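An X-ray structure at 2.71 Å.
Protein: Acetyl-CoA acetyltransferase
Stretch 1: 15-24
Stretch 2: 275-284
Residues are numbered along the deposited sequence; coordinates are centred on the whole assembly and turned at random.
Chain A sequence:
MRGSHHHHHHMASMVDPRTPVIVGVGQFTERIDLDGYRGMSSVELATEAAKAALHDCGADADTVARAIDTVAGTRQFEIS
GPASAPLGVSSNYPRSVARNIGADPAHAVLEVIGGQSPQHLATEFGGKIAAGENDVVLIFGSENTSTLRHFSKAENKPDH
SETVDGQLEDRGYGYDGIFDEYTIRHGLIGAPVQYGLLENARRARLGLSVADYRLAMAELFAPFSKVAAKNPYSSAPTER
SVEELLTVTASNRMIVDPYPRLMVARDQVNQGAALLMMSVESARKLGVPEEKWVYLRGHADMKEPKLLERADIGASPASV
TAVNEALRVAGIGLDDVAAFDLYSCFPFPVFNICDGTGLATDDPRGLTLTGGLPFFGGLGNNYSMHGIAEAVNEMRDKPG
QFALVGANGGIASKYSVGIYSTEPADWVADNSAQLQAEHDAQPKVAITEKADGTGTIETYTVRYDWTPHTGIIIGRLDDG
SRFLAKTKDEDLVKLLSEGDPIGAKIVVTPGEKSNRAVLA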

# COMPACT_ATOMS: atom_id res chain seq x y z
N VAL A 15 -27.56 -16.73 1.83
CA VAL A 15 -26.13 -17.06 1.80
C VAL A 15 -26.02 -18.59 1.79
O VAL A 15 -26.99 -19.27 2.05
CB VAL A 15 -25.42 -16.45 3.00
N ASP A 16 -24.86 -19.10 1.38
CA ASP A 16 -24.41 -20.47 1.51
C ASP A 16 -23.69 -20.54 2.87
O ASP A 16 -23.10 -19.56 3.30
CB ASP A 16 -23.49 -20.76 0.31
CG ASP A 16 -22.51 -21.93 0.52
OD1 ASP A 16 -21.73 -22.16 -0.40
OD2 ASP A 16 -22.48 -22.62 1.55
N PRO A 17 -23.76 -21.69 3.58
CA PRO A 17 -23.05 -21.83 4.88
C PRO A 17 -21.53 -21.66 4.88
O PRO A 17 -20.96 -21.33 5.89
CB PRO A 17 -23.42 -23.25 5.35
CG PRO A 17 -24.20 -23.85 4.27
CD PRO A 17 -24.69 -22.80 3.33
N ARG A 18 -20.89 -21.86 3.72
CA ARG A 18 -19.43 -21.75 3.62
C ARG A 18 -18.93 -20.32 3.39
O ARG A 18 -17.73 -20.06 3.46
CB ARG A 18 -18.91 -22.67 2.52
CG ARG A 18 -18.54 -24.07 3.00
CD ARG A 18 -19.29 -25.13 2.21
NE ARG A 18 -18.39 -26.15 1.68
CZ ARG A 18 -18.07 -26.26 0.39
NH1 ARG A 18 -17.24 -27.21 -0.01
NH2 ARG A 18 -18.58 -25.42 -0.49
N THR A 19 -19.85 -19.40 3.12
CA THR A 19 -19.51 -18.02 2.85
C THR A 19 -18.73 -17.42 4.04
O THR A 19 -19.13 -17.57 5.19
CB THR A 19 -20.77 -17.21 2.52
OG1 THR A 19 -21.46 -17.84 1.44
CG2 THR A 19 -20.43 -15.77 2.14
N PRO A 20 -17.58 -16.77 3.76
CA PRO A 20 -16.73 -16.16 4.76
C PRO A 20 -17.18 -14.77 5.19
O PRO A 20 -17.54 -13.91 4.36
CB PRO A 20 -15.39 -16.09 4.06
CG PRO A 20 -15.72 -15.92 2.65
CD PRO A 20 -16.98 -16.68 2.41
N VAL A 21 -17.18 -14.55 6.49
CA VAL A 21 -17.43 -13.25 7.05
C VAL A 21 -16.31 -12.83 8.00
O VAL A 21 -15.76 -13.65 8.76
CB VAL A 21 -18.83 -13.19 7.74
CG1 VAL A 21 -19.90 -13.02 6.71
CG2 VAL A 21 -19.10 -14.41 8.61
N ILE A 22 -15.96 -11.55 7.96
CA ILE A 22 -15.16 -10.97 9.04
C ILE A 22 -16.02 -10.69 10.28
O ILE A 22 -17.02 -9.96 10.18
CB ILE A 22 -14.38 -9.73 8.61
CG1 ILE A 22 -13.37 -10.14 7.55
CG2 ILE A 22 -13.68 -9.09 9.80
CD1 ILE A 22 -12.52 -9.01 7.08
N VAL A 23 -15.65 -11.34 11.41
CA VAL A 23 -16.44 -11.25 12.64
C VAL A 23 -15.86 -10.42 13.77
O VAL A 23 -16.61 -9.87 14.57
CB VAL A 23 -16.95 -12.58 13.18
CG1 VAL A 23 -17.77 -13.24 12.13
CG2 VAL A 23 -15.82 -13.46 13.65
N GLY A 24 -14.53 -10.29 13.81
CA GLY A 24 -13.87 -9.54 14.84
C GLY A 24 -12.67 -8.81 14.31
O GLY A 24 -11.89 -9.38 13.55
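Stretch 2 275-284: LLMMSVESAR

The apolar centre of the contact gathers around Val-23. Its CG2 lies 3.9 Å from CG of Leu-276, while its CG1 is 3.2 Å from CE of the selenomethionine Met-278, a tight approach. Nearby, CG2 of Val-21 meets CG2 of Val-280 at 3.8 Å. On the face opposite Val-21, Leu-276 and Met-278, CG1 of Ile-22 rests 4.2 Å from CG of Met-277, also a selenomethionine.

Except for Val-280, which opens the following helix, these side chains come from two strands, 20-24 and 275-279, whose N-to-C directions differ by 145°, so stretch 2 runs antiparallel to stretch 1 with a marked twist; the axes approach to 4.5 Å. The register is fixed by reciprocal bonds, Val-21 N to Met-278 O (2.7 Å) and Met-278 N to Val-21 O (2.9 Å). It shifts by one residue at a beta bulge: Leu-276 O accepts from Val-23 N at 2.8 Å and, weakly, from Gly-24 N at 3.3 Å, while Leu-276 N donates to Gly-24 O at 2.7 Å. Val-23, with phi/psi of -107/-27°, departs from extended conformation there.

At the polar edge stretch 2 turns helical from Val-280. Val-280 N donates to Thr-19 O (2.8 Å) and Glu-281 N to Pro-17 O (3.1 Å), tying the helix start to the type I turn Asp-16 to Thr-19. Ser-279 OG caps the helix, accepting from Ser-282 N at 3.2 Å.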

# COMPACT_ATOMS: atom_id res chain seq x y z
N LEU A 275 -7.45 -9.58 12.37
CA LEU A 275 -8.76 -9.85 11.81
C LEU A 275 -9.24 -11.28 12.06
O LEU A 275 -8.55 -12.22 11.80
CB LEU A 275 -8.80 -9.56 10.29
CG LEU A 275 -8.17 -8.26 9.76
CD1 LEU A 275 -7.88 -8.33 8.27
CD2 LEU A 275 -9.01 -7.05 10.12
N LEU A 276 -10.45 -11.42 12.54
CA LEU A 276 -11.02 -12.71 12.75
C LEU A 276 -12.09 -12.99 11.71
O LEU A 276 -13.02 -12.25 11.56
CB LEU A 276 -11.58 -12.77 14.16
CG LEU A 276 -12.17 -14.06 14.75
CD1 LEU A 276 -11.20 -15.30 14.76
CD2 LEU A 276 -12.71 -13.70 16.11
N MSE A 277 -11.94 -14.10 11.01
CA MSE A 277 -12.75 -14.43 9.86
C MSE A 277 -13.22 -15.86 9.96
O MSE A 277 -12.53 -16.71 10.49
CB MSE A 277 -11.89 -14.30 8.64
CG MSE A 277 -12.65 -14.24 7.32
SE MSE A 277 -11.40 -14.04 5.77
CE MSE A 277 -10.05 -12.95 6.65
N MSE A 278 -14.40 -16.12 9.42
CA MSE A 278 -15.10 -17.39 9.63
C MSE A 278 -16.07 -17.68 8.51
O MSE A 278 -16.48 -16.79 7.79
CB MSE A 278 -15.95 -17.29 10.90
CG MSE A 278 -15.42 -17.84 12.16
SE MSE A 278 -16.61 -17.37 13.67
CE MSE A 278 -17.87 -16.37 12.63
N SER A 279 -16.49 -18.94 8.41
CA SER A 279 -17.65 -19.31 7.64
C SER A 279 -18.86 -18.88 8.43
O SER A 279 -18.86 -18.90 9.63
CB SER A 279 -17.67 -20.81 7.37
OG SER A 279 -17.69 -21.56 8.55
N VAL A 280 -19.89 -18.47 7.73
CA VAL A 280 -21.18 -18.15 8.31
C VAL A 280 -21.73 -19.29 9.22
O VAL A 280 -22.37 -19.04 10.24
CB VAL A 280 -22.11 -17.67 7.14
CG1 VAL A 280 -23.54 -18.13 7.22
CG2 VAL A 280 -21.96 -16.18 6.93
N GLU A 281 -21.44 -20.53 8.85
CA GLU A 281 -21.74 -21.69 9.65
C GLU A 281 -21.00 -21.73 10.97
O GLU A 281 -21.57 -22.06 12.00
CB GLU A 281 -21.40 -22.94 8.86
CG GLU A 281 -21.73 -24.25 9.55
CD GLU A 281 -21.21 -25.47 8.79
OE1 GLU A 281 -20.33 -25.34 7.89
OE2 GLU A 281 -21.69 -26.57 9.09
N SER A 282 -19.72 -21.41 10.96
CA SER A 282 -19.00 -21.25 12.22
C SER A 282 -19.47 -20.07 13.07
O SER A 282 -19.47 -20.13 14.29
CB SER A 282 -17.50 -21.15 11.98
OG SER A 282 -16.99 -22.33 11.45
N ALA A 283 -19.91 -19.00 12.42
CA ALA A 283 -20.43 -17.86 13.14
C ALA A 283 -21.71 -18.16 13.92
O ALA A 283 -21.90 -17.63 14.99
CB ALA A 283 -20.64 -16.71 12.19
N ARG A 284 -22.58 -18.99 13.36
CA ARG A 284 -23.81 -19.41 14.03
C ARG A 284 -23.52 -20.39 15.18
O ARG A 284 -24.04 -20.21 16.27
CB ARG A 284 -24.78 -20.01 13.01
CG ARG A 284 -25.58 -18.95 12.26
CD ARG A 284 -26.50 -19.59 11.27
NE ARG A 284 -26.83 -18.69 10.16
CZ ARG A 284 -26.57 -18.95 8.86
NH1 ARG A 284 -25.98 -20.10 8.46
NH2 ARG A 284 -26.94 -18.06 7.95